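Long-range contacts in peptidase S9 prolyl oligopeptidase catalytic domain-containing protein (PDB 4HXF), which probably acts as an acylaminoacyl-type serine peptidase of the prolyl oligopeptidase family, working as a self-compartmentalizing hexamer: residues E310-L315 with Y326-E331; K268-K273 with F306-R311; I73-F78 with Q86-D91. All coordinates share one frame; numbering follows the deposited sequence. Where two conformers were deposited one is given.

Contact 1. Residues E310-L315 with Y326-E331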
loop_
_atom_site.group_PDB
_atom_site.type_symbol
_atom_site.label_atom_id
_atom_site.label_comp_id
_atom_site.label_asym_id
_atom_site.label_seq_id
_atom_site.Cartn_x
_atom_site.Cartn_y
_atom_site.Cartn_z
ATOM N N GLU A 310 -11.926 15.893 47.066
ATOM C CA GLU A 310 -11.866 15.408 48.405
ATOM C C GLU A 310 -10.507 15.259 48.952
ATOM O O GLU A 310 -10.268 15.282 50.207
ATOM C CB GLU A 310 -12.653 14.091 48.579
ATOM C CG GLU A 310 -14.134 14.276 48.226
ATOM C CD GLU A 310 -15.000 13.016 48.376
ATOM O OE1 GLU A 310 -14.459 11.888 48.597
ATOM O OE2 GLU A 310 -16.244 13.194 48.287
ATOM N N ARG A 311 -9.563 15.032 48.064
ATOM C CA ARG A 311 -8.174 14.844 48.475
ATOM C C ARG A 311 -7.332 15.918 47.750
ATOM O O ARG A 311 -7.788 16.496 46.784
ATOM C CB ARG A 311 -7.694 13.457 48.026
ATOM C CG ARG A 311 -8.433 12.287 48.742
ATOM C CD ARG A 311 -8.303 12.343 50.267
ATOM N NE ARG A 311 -7.373 11.357 50.826
ATOM C CZ ARG A 311 -7.556 10.024 50.769
ATOM N NH1 ARG A 311 -8.626 9.484 50.142
ATOM N NH2 ARG A 311 -6.649 9.215 51.318
ATOM N N LEU A 312 -6.203 16.240 48.314
ATOM C CA LEU A 312 -5.247 17.159 47.639
ATOM C C LEU A 312 -3.978 16.339 47.196
ATOM O O LEU A 312 -3.276 15.748 48.023
ATOM C CB LEU A 312 -4.794 18.322 48.518
ATOM C CG LEU A 312 -3.667 19.279 48.024
ATOM C CD1 LEU A 312 -4.021 19.936 46.675
ATOM C CD2 LEU A 312 -3.393 20.251 49.142
ATOM N N ILE A 313 -3.720 16.439 45.899
ATOM C CA ILE A 313 -2.543 15.752 45.329
ATOM C C ILE A 313 -1.740 16.743 44.512
ATOM O O ILE A 313 -2.303 17.730 43.968
ATOM C CB ILE A 313 -2.969 14.547 44.531
ATOM C CG1 ILE A 313 -4.020 14.855 43.505
ATOM C CG2 ILE A 313 -3.460 13.429 45.468
ATOM C CD1 ILE A 313 -3.665 14.872 42.093
ATOM N N TYR A 314 -0.447 16.456 44.412
ATOM C CA TYR A 314 0.425 17.338 43.651
ATOM C C TYR A 314 1.657 16.628 43.174
ATOM O O TYR A 314 2.128 15.661 43.727
ATOM C CB TYR A 314 0.779 18.565 44.526
ATOM C CG TYR A 314 1.370 18.312 45.876
ATOM C CD1 TYR A 314 0.536 18.207 46.996
ATOM C CD2 TYR A 314 2.756 18.204 46.077
ATOM C CE1 TYR A 314 1.040 17.989 48.241
ATOM C CE2 TYR A 314 3.302 17.999 47.356
ATOM C CZ TYR A 314 2.420 17.950 48.448
ATOM O OH TYR A 314 2.918 17.757 49.682
ATOM N N LEU A 315 2.211 17.197 42.125
ATOM C CA LEU A 315 3.487 16.692 41.563
ATOM C C LEU A 315 4.609 17.613 42.058
ATOM O O LEU A 315 4.510 18.835 41.886
ATOM C CB LEU A 315 3.436 16.797 40.039
ATOM C CG LEU A 315 2.615 15.838 39.209
ATOM C CD1 LEU A 315 2.573 16.111 37.730
ATOM C CD2 LEU A 315 3.108 14.363 39.448
ATOM N N TYR A 326 2.534 13.232 45.015
ATOM C CA TYR A 326 2.322 13.284 46.450
ATOM C C TYR A 326 0.878 13.626 46.862
ATOM O O TYR A 326 0.051 14.128 46.092
ATOM C CB TYR A 326 3.192 14.444 47.017
ATOM C CG TYR A 326 4.675 14.230 46.889
ATOM C CD1 TYR A 326 5.295 14.340 45.640
ATOM C CD2 TYR A 326 5.434 13.811 47.952
ATOM C CE1 TYR A 326 6.637 14.076 45.502
ATOM C CE2 TYR A 326 6.803 13.534 47.833
ATOM C CZ TYR A 326 7.398 13.693 46.610
ATOM O OH TYR A 326 8.728 13.393 46.471
ATOM N N LEU A 327 0.548 13.202 48.044
ATOM C CA LEU A 327 -0.792 13.466 48.631
ATOM C C LEU A 327 -0.550 14.265 49.955
ATOM O O LEU A 327 0.420 14.053 50.658
ATOM C CB LEU A 327 -1.517 12.129 48.882
ATOM C CG LEU A 327 -2.733 11.994 49.827
ATOM C CD1 LEU A 327 -4.033 12.522 49.268
ATOM C CD2 LEU A 327 -2.966 10.517 50.131
ATOM N N TRP A 328 -1.427 15.231 50.279
ATOM C CA TRP A 328 -1.297 15.969 51.530
ATOM C C TRP A 328 -2.607 15.810 52.257
ATOM O O TRP A 328 -3.679 16.078 51.683
ATOM C CB TRP A 328 -0.952 17.480 51.326
ATOM C CG TRP A 328 -0.640 18.231 52.613
ATOM C CD1 TRP A 328 0.587 18.398 53.258
ATOM C CD2 TRP A 328 -1.596 18.930 53.429
ATOM N NE1 TRP A 328 0.463 19.141 54.400
ATOM C CE2 TRP A 328 -0.855 19.446 54.594
ATOM C CE3 TRP A 328 -2.954 19.162 53.330
ATOM C CZ2 TRP A 328 -1.472 20.199 55.584
ATOM C CZ3 TRP A 328 -3.570 19.920 54.345
ATOM C CH2 TRP A 328 -2.835 20.434 55.435
ATOM N N ASP A 329 -2.513 15.322 53.481
ATOM C CA ASP A 329 -3.685 15.044 54.358
ATOM C C ASP A 329 -3.449 15.610 55.756
ATOM O O ASP A 329 -3.867 14.998 56.733
ATOM C CB ASP A 329 -3.922 13.506 54.468
ATOM C CG ASP A 329 -2.724 12.755 55.113
ATOM O OD1 ASP A 329 -1.909 13.386 55.839
ATOM O OD2 ASP A 329 -2.607 11.525 54.906
ATOM N N GLY A 330 -2.765 16.757 55.852
ATOM C CA GLY A 330 -2.136 17.179 57.088
ATOM C C GLY A 330 -0.641 16.991 57.162
ATOM O O GLY A 330 0.033 17.752 57.838
ATOM N N GLU A 331 -0.112 15.956 56.471
ATOM C CA GLU A 331 1.308 15.868 56.176
ATOM C C GLU A 331 1.448 15.338 54.757
ATOM O O GLU A 331 0.502 14.778 54.240
ATOM C CB GLU A 331 1.972 14.881 57.099
ATOM C CG GLU A 331 2.631 15.530 58.306
ATOM C CD GLU A 331 2.672 14.579 59.473
ATOM O OE1 GLU A 331 2.829 13.356 59.219
ATOM O OE2 GLU A 331 2.507 15.054 60.627
HETATM O O HOH W 1 -5.747 14.675 50.763
#
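Tyr314 and Tyr326 bond to each other through both of their backbone amides: Tyr314 N gives to Tyr326 O at 2.9 Å, and Tyr326 N gives to Tyr314 O at 2.8 Å. Towards Trp328 the pairing opens. Trp328 N still reaches Leu312 O at 3.0 Å, but the return bond is carried by a water that accepts from Leu312 N and donates to Trp328 O (2.7 Å), so both polar groups remain satisfied. Ile313, between the two, turns its own amide the other way and bonds through the backbone to Asp307 of the neighbouring strand. On the face shared by Tyr314 and Tyr326, CG of Tyr314 stands between its backbone N and carbonyl carbon (chi1 54°), which swings the ring across to the opposite strand. Tyr326 CB sits over one face of that ring, 3.6 Å from CE2, while Trp328 CB meets its edge at CE1, 3.7 Å away. The hydroxyl at the tip is hydrogen-bonded to Glu332 OE1. On the other face, Leu327 CD1 packs between Ile313 CG2 and the aliphatic and NE part of Arg311. Beyond the strand, Asp329 OD1 accepts from Glu331 N in an Asx turn. This is an antiparallel hairpin forming the two middle strands of a four-stranded beta-propeller blade.

Contact 2. Residues K268-K273 with F306-R311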
loop_
_atom_site.group_PDB
_atom_site.type_symbol
_atom_site.label_atom_id
_atom_site.label_comp_id
_atom_site.label_asym_id
_atom_site.label_seq_id
_atom_site.Cartn_x
_atom_site.Cartn_y
_atom_site.Cartn_z
ATOM N N LYS A 268 -6.407 27.024 41.528
ATOM C CA LYS A 268 -7.738 26.353 41.395
ATOM C C LYS A 268 -8.630 26.647 42.540
ATOM O O LYS A 268 -8.196 26.769 43.663
ATOM C CB LYS A 268 -7.500 24.779 41.209
ATOM C CG LYS A 268 -6.747 24.299 40.039
ATOM C CD LYS A 268 -6.535 22.735 39.874
ATOM C CE LYS A 268 -5.638 22.436 38.618
ATOM N NZ LYS A 268 -5.697 20.976 38.138
ATOM N N ILE A 269 -9.946 26.625 42.338
ATOM C CA ILE A 269 -10.891 26.829 43.423
ATOM C C ILE A 269 -11.757 25.577 43.511
ATOM O O ILE A 269 -12.205 25.037 42.517
ATOM C CB ILE A 269 -11.720 28.170 43.187
ATOM C CG1 ILE A 269 -12.684 28.561 44.304
ATOM C CG2 ILE A 269 -12.481 28.151 41.861
ATOM C CD1 ILE A 269 -13.127 30.044 44.282
ATOM N N ARG A 270 -11.944 25.119 44.715
ATOM C CA ARG A 270 -12.873 23.946 44.883
ATOM C C ARG A 270 -13.518 24.162 46.217
ATOM O O ARG A 270 -12.808 24.304 47.205
ATOM C CB ARG A 270 -12.149 22.582 44.769
ATOM C CG ARG A 270 -11.938 22.006 43.326
ATOM C CD ARG A 270 -10.446 21.890 42.910
ATOM N NE ARG A 270 -10.175 21.355 41.552
ATOM C CZ ARG A 270 -10.410 22.038 40.416
ATOM N NH1 ARG A 270 -10.078 21.498 39.220
ATOM N NH2 ARG A 270 -10.959 23.279 40.476
ATOM N N ASN A 271 -14.855 24.339 46.196
ATOM C CA ASN A 271 -15.636 24.561 47.420
ATOM C C ASN A 271 -15.254 25.828 48.122
ATOM O O ASN A 271 -15.001 25.782 49.325
ATOM C CB ASN A 271 -15.427 23.389 48.399
ATOM N N GLY A 272 -15.143 26.956 47.392
ATOM C CA GLY A 272 -14.750 28.232 48.025
ATOM C C GLY A 272 -13.327 28.339 48.610
ATOM O O GLY A 272 -12.919 29.495 49.027
ATOM N N LYS A 273 -12.541 27.211 48.573
ATOM C CA LYS A 273 -11.066 27.258 48.943
ATOM C C LYS A 273 -10.267 27.348 47.675
ATOM O O LYS A 273 -10.624 26.756 46.682
ATOM C CB LYS A 273 -10.610 26.008 49.689
ATOM C CG LYS A 273 -11.513 25.604 50.838
ATOM C CD LYS A 273 -10.866 24.451 51.619
ATOM C CE LYS A 273 -11.758 24.069 52.829
ATOM N NZ LYS A 273 -11.004 23.803 54.090
ATOM N N PHE A 306 -1.118 20.334 40.426
ATOM C CA PHE A 306 -1.840 19.892 41.573
ATOM C C PHE A 306 -3.379 19.844 41.246
ATOM O O PHE A 306 -3.833 20.364 40.197
ATOM C CB PHE A 306 -1.561 20.745 42.820
ATOM C CG PHE A 306 -1.948 22.235 42.662
ATOM C CD1 PHE A 306 -1.024 23.157 42.158
ATOM C CD2 PHE A 306 -3.236 22.655 42.884
ATOM C CE1 PHE A 306 -1.400 24.447 41.924
ATOM C CE2 PHE A 306 -3.620 23.982 42.578
ATOM C CZ PHE A 306 -2.664 24.865 42.122
ATOM N N ASP A 307 -4.084 19.139 42.079
ATOM C CA ASP A 307 -5.565 19.107 41.991
ATOM C C ASP A 307 -6.113 18.784 43.300
ATOM O O ASP A 307 -5.484 18.176 44.212
ATOM C CB ASP A 307 -6.075 18.123 40.939
ATOM C CG ASP A 307 -7.522 18.455 40.423
ATOM O OD1 ASP A 307 -8.058 19.596 40.639
ATOM O OD2 ASP A 307 -8.203 17.593 39.810
ATOM N N ALA A 308 -7.379 19.212 43.528
ATOM C CA ALA A 308 -7.961 19.040 44.762
ATOM C C ALA A 308 -9.518 18.836 44.608
ATOM O O ALA A 308 -10.193 19.468 43.768
ATOM C CB ALA A 308 -7.787 20.340 45.603
ATOM N N ASP A 309 -9.958 17.980 45.397
ATOM C CA ASP A 309 -11.427 17.680 45.420
ATOM C C ASP A 309 -11.690 17.182 46.827
ATOM O O ASP A 309 -11.623 18.007 47.741
ATOM C CB ASP A 309 -11.958 16.729 44.325
ATOM C CG ASP A 309 -13.507 16.476 44.489
ATOM O OD1 ASP A 309 -14.244 17.490 44.519
ATOM O OD2 ASP A 309 -13.866 15.303 44.653
ATOM N N GLU A 310 -11.926 15.893 47.066
ATOM C CA GLU A 310 -11.866 15.408 48.405
ATOM C C GLU A 310 -10.507 15.259 48.952
ATOM O O GLU A 310 -10.268 15.282 50.207
ATOM C CB GLU A 310 -12.653 14.091 48.579
ATOM C CG GLU A 310 -14.134 14.276 48.226
ATOM C CD GLU A 310 -15.000 13.016 48.376
ATOM O OE1 GLU A 310 -14.459 11.888 48.597
ATOM O OE2 GLU A 310 -16.244 13.194 48.287
ATOM N N ARG A 311 -9.563 15.032 48.064
ATOM C CA ARG A 311 -8.174 14.844 48.475
ATOM C C ARG A 311 -7.332 15.918 47.750
ATOM O O ARG A 311 -7.788 16.496 46.784
ATOM C CB ARG A 311 -7.694 13.457 48.026
ATOM C CG ARG A 311 -8.433 12.287 48.742
ATOM C CD ARG A 311 -8.303 12.343 50.267
ATOM N NE ARG A 311 -7.373 11.357 50.826
ATOM C CZ ARG A 311 -7.556 10.024 50.769
ATOM N NH1 ARG A 311 -8.626 9.484 50.142
ATOM N NH2 ARG A 311 -6.649 9.215 51.318
HETATM O O HOH W 2 -11.126 18.300 40.766
HETATM O O HOH W 3 -9.845 18.626 37.596
#
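Arg270 and Asp307 form the central salt bridge, with NE of Arg270 2.9 Å from Asp307 OD1. NH1 of Arg270 adds a weak bond to the same oxygen, and Lys268 NZ lies at a long 3.7 Å from it, so OD1 faces two cationic groups, which would probably favour its charged form. The guanidinium and carboxylate planes are 65° apart, which rules out a flat two-by-two pairing; OD2 instead takes a proton from a water at 2.9 Å that also touches NH1 weakly, and accepts from Thr22 N. The far side of the guanidinium is held too: NH2 of Arg270 donates to Ile269 O at 3.0 Å and makes a salt bridge with Asp223. Lys268, its chain extended beyond CG, delivers NZ to Phe306 O, 2.8 Å away and in the carbonyl plane. Strands 268-270 and 306-308 run nearly parallel, 16° apart, yet their axes stay 7.9 Å from each other with no backbone bond between them; they are first strands of successive blades of a beta-propeller, joined here by side chains. An alanine in place of Arg270 would probably leave Asp307 without its nearest cation and deprive Asp223 of its salt bridge to the arginine, with Lys268 too distant to compensate fully. Around the charges the packing is thinner. Lys268 CD covers one face of the Arg270 guanidinium from within its own strand, 3.8 Å above the plane. The lysine chain and the Phe306 ring run alongside each other with opposed directions, CE2 of Phe306 4.0 Å from CG of Lys268, while that ring also packs on Tyr275, Thr277 and Leu286 of its neighbouring blade.

Contact 3. Residues I73-F78 with Q86-D91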
loop_
_atom_site.group_PDB
_atom_site.type_symbol
_atom_site.label_atom_id
_atom_site.label_comp_id
_atom_site.label_asym_id
_atom_site.label_seq_id
_atom_site.Cartn_x
_atom_site.Cartn_y
_atom_site.Cartn_z
ATOM N N ILE A 73 -14.455 9.021 33.197
ATOM C CA ILE A 73 -13.293 9.792 32.797
ATOM C C ILE A 73 -13.344 10.016 31.296
ATOM O O ILE A 73 -13.533 9.059 30.477
ATOM C CB ILE A 73 -11.987 9.135 33.263
ATOM C CG1 ILE A 73 -10.787 9.948 32.948
ATOM C CG2 ILE A 73 -11.861 7.706 32.722
ATOM C CD1 ILE A 73 -9.579 9.425 33.819
ATOM N N ALA A 74 -13.193 11.304 30.921
ATOM C CA ALA A 74 -12.998 11.686 29.543
ATOM C C ALA A 74 -11.501 11.773 29.295
ATOM O O ALA A 74 -10.725 12.081 30.194
ATOM C CB ALA A 74 -13.680 13.006 29.202
ATOM N N PHE A 75 -11.139 11.517 28.066
ATOM C CA PHE A 75 -9.775 11.646 27.616
ATOM C C PHE A 75 -9.626 11.804 26.185
ATOM O O PHE A 75 -10.601 11.578 25.457
ATOM C CB PHE A 75 -8.938 10.427 28.120
ATOM C CG PHE A 75 -9.350 9.081 27.575
ATOM C CD1 PHE A 75 -10.328 8.334 28.195
ATOM C CD2 PHE A 75 -8.780 8.559 26.414
ATOM C CE1 PHE A 75 -10.703 7.089 27.677
ATOM C CE2 PHE A 75 -9.170 7.360 25.905
ATOM C CZ PHE A 75 -10.109 6.596 26.529
ATOM N N MET A 76 -8.418 12.182 25.726
ATOM C CA MET A 76 -8.101 12.309 24.330
ATOM C C MET A 76 -7.118 11.267 23.850
ATOM O O MET A 76 -6.155 10.918 24.595
ATOM C CB MET A 76 -7.511 13.724 24.073
ATOM C CG MET A 76 -8.407 14.849 24.567
ATOM S SD MET A 76 -9.264 15.622 23.199
ATOM C CE MET A 76 -8.093 15.751 21.875
ATOM N N ARG A 77 -7.266 10.877 22.582
ATOM C CA ARG A 77 -6.280 10.098 21.862
ATOM C C ARG A 77 -6.002 10.841 20.533
ATOM O O ARG A 77 -6.858 11.543 20.045
ATOM C CB ARG A 77 -6.751 8.708 21.520
ATOM C CG ARG A 77 -7.011 7.770 22.638
ATOM C CD ARG A 77 -6.828 6.274 22.198
ATOM N NE ARG A 77 -6.613 5.463 23.372
ATOM C CZ ARG A 77 -7.524 4.737 23.998
ATOM N NH1 ARG A 77 -8.802 4.649 23.550
ATOM N NH2 ARG A 77 -7.194 4.056 25.022
ATOM N N PHE A 78 -4.857 10.595 19.919
ATOM C CA PHE A 78 -4.356 11.466 18.802
ATOM C C PHE A 78 -3.791 10.545 17.747
ATOM O O PHE A 78 -4.299 9.434 17.637
ATOM C CB PHE A 78 -3.262 12.437 19.278
ATOM C CG PHE A 78 -3.724 13.498 20.326
ATOM C CD1 PHE A 78 -3.599 13.276 21.715
ATOM C CD2 PHE A 78 -4.233 14.749 19.922
ATOM C CE1 PHE A 78 -3.987 14.250 22.623
ATOM C CE2 PHE A 78 -4.621 15.727 20.844
ATOM C CZ PHE A 78 -4.511 15.465 22.199
ATOM N N GLN A 86 -9.388 12.463 19.065
ATOM C CA GLN A 86 -10.634 11.823 19.402
ATOM C C GLN A 86 -10.868 12.047 20.847
ATOM O O GLN A 86 -9.986 11.758 21.655
ATOM C CB GLN A 86 -10.546 10.354 19.265
ATOM C CG GLN A 86 -10.135 9.871 17.938
ATOM C CD GLN A 86 -9.835 8.364 17.955
ATOM O OE1 GLN A 86 -9.168 7.748 18.915
ATOM N NE2 GLN A 86 -10.341 7.713 16.876
ATOM N N ILE A 87 -12.078 12.442 21.226
ATOM C CA ILE A 87 -12.496 12.467 22.607
ATOM C C ILE A 87 -13.246 11.180 22.943
ATOM O O ILE A 87 -14.159 10.753 22.219
ATOM C CB ILE A 87 -13.444 13.634 22.887
ATOM C CG1 ILE A 87 -12.764 15.002 22.551
ATOM C CG2 ILE A 87 -14.025 13.602 24.310
ATOM C CD1 ILE A 87 -13.783 16.134 22.527
ATOM N N TRP A 88 -12.807 10.544 24.032
ATOM C CA TRP A 88 -13.358 9.333 24.521
ATOM C C TRP A 88 -13.884 9.511 25.934
ATOM O O TRP A 88 -13.453 10.386 26.641
ATOM C CB TRP A 88 -12.286 8.248 24.639
ATOM C CG TRP A 88 -11.758 7.718 23.373
ATOM C CD1 TRP A 88 -10.950 8.384 22.444
ATOM C CD2 TRP A 88 -11.997 6.370 22.797
ATOM N NE1 TRP A 88 -10.636 7.479 21.449
ATOM C CE2 TRP A 88 -11.244 6.296 21.619
ATOM C CE3 TRP A 88 -12.711 5.263 23.196
ATOM C CZ2 TRP A 88 -11.232 5.140 20.837
ATOM C CZ3 TRP A 88 -12.723 4.108 22.449
ATOM C CH2 TRP A 88 -11.945 4.032 21.273
ATOM N N VAL A 89 -14.849 8.678 26.319
ATOM C CA VAL A 89 -15.364 8.583 27.694
ATOM C C VAL A 89 -15.327 7.114 28.131
ATOM O O VAL A 89 -15.767 6.208 27.402
ATOM C CB VAL A 89 -16.804 9.119 27.819
ATOM C CG1 VAL A 89 -17.441 8.872 29.193
ATOM C CG2 VAL A 89 -16.891 10.563 27.429
ATOM N N ALA A 90 -14.816 6.874 29.302
ATOM C CA ALA A 90 -14.766 5.532 29.924
ATOM C C ALA A 90 -15.460 5.535 31.243
ATOM O O ALA A 90 -15.358 6.502 31.998
ATOM C CB ALA A 90 -13.290 5.041 30.156
ATOM N N ASP A 91 -16.099 4.429 31.602
ATOM C CA ASP A 91 -16.523 4.215 32.950
ATOM C C ASP A 91 -15.299 3.940 33.847
ATOM O O ASP A 91 -14.441 3.171 33.499
ATOM C CB ASP A 91 -17.559 3.097 33.065
ATOM C CG ASP A 91 -17.011 1.787 33.044
ATOM O OD1 ASP A 91 -16.600 1.424 31.929
ATOM O OD2 ASP A 91 -17.088 1.065 34.099
#
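Ile73 with Ala90, Phe75 with Trp88 and Arg77 with Gln86 are the three hydrogen-bonded pairs of this antiparallel ladder, each closed by two backbone bonds. All six are short, the Trp88 N to Phe75 O bond being 2.8 Å and close to straight at 176°. Between them, Ala74 with Val89 and Met76 with Ile87 are non-hydrogen-bonded pairs. Aromatic contacts dominate the face carrying Phe75, Arg77 and Trp88. With CG between the backbone N and the carbonyl carbon (chi1 64°), the Phe75 ring leans over the opposite strand and takes Trp88 CB on its face, 3.3 Å from CZ. Its plane lies at 9° to the five-membered ring of the indole, but the two rings are slid apart and barely overlap. Arg77 brings the charge: NH1 comes down over the Trp88 ring, 3.5 Å from CE2, with the guanidinium nearly perpendicular to the indole, a cation-pi contact. Phe75 CE2 meanwhile lies over a face of the same guanidinium. Polar bonds fix both partners. Trp88 NE1 donates in its ring plane to Gln86 OE1 at 2.9 Å, Gln86 NE2 goes on to Glu102, and Arg77 NH2 reaches Glu59 O. Apolar packing fills in the rest: Met76 SD touches Ile87 CG1 at 3.6 Å on one face, and Ile73 CG2 meets Ala90 CB at 4.0 Å on the other. Trp88 also packs on Lys99, a magnesium-site residue. The chemistry is consistent with a firmly paired middle hairpin of a WD40-like propeller blade, in which the guanidinium meets the indole face and backbone carbonyl oxygens, its charge probably stabilised by both.

Contacts 1 and 2 adjoin and share Glu310 and Arg311: strand 302-308 serves contact 2 and strand 312-317 serves contact 1, and the two are neighbours in one blade, where Ile313 O probably bonds to Asp307 N, 3.0 Å away. Contact 1 holds strands within that blade, whereas contact 2 ties its first strand to the preceding blade. Contact 3 is another intra-blade hairpin, with its centre 26 Å from that of contact 1 and 23 Å from that of contact 2. Contacts 2 and 3 are buried, contact 1 only partly. The two hairpins rely on backbone ladders and aromatic rings; the inter-blade contact depends on ionic side chains.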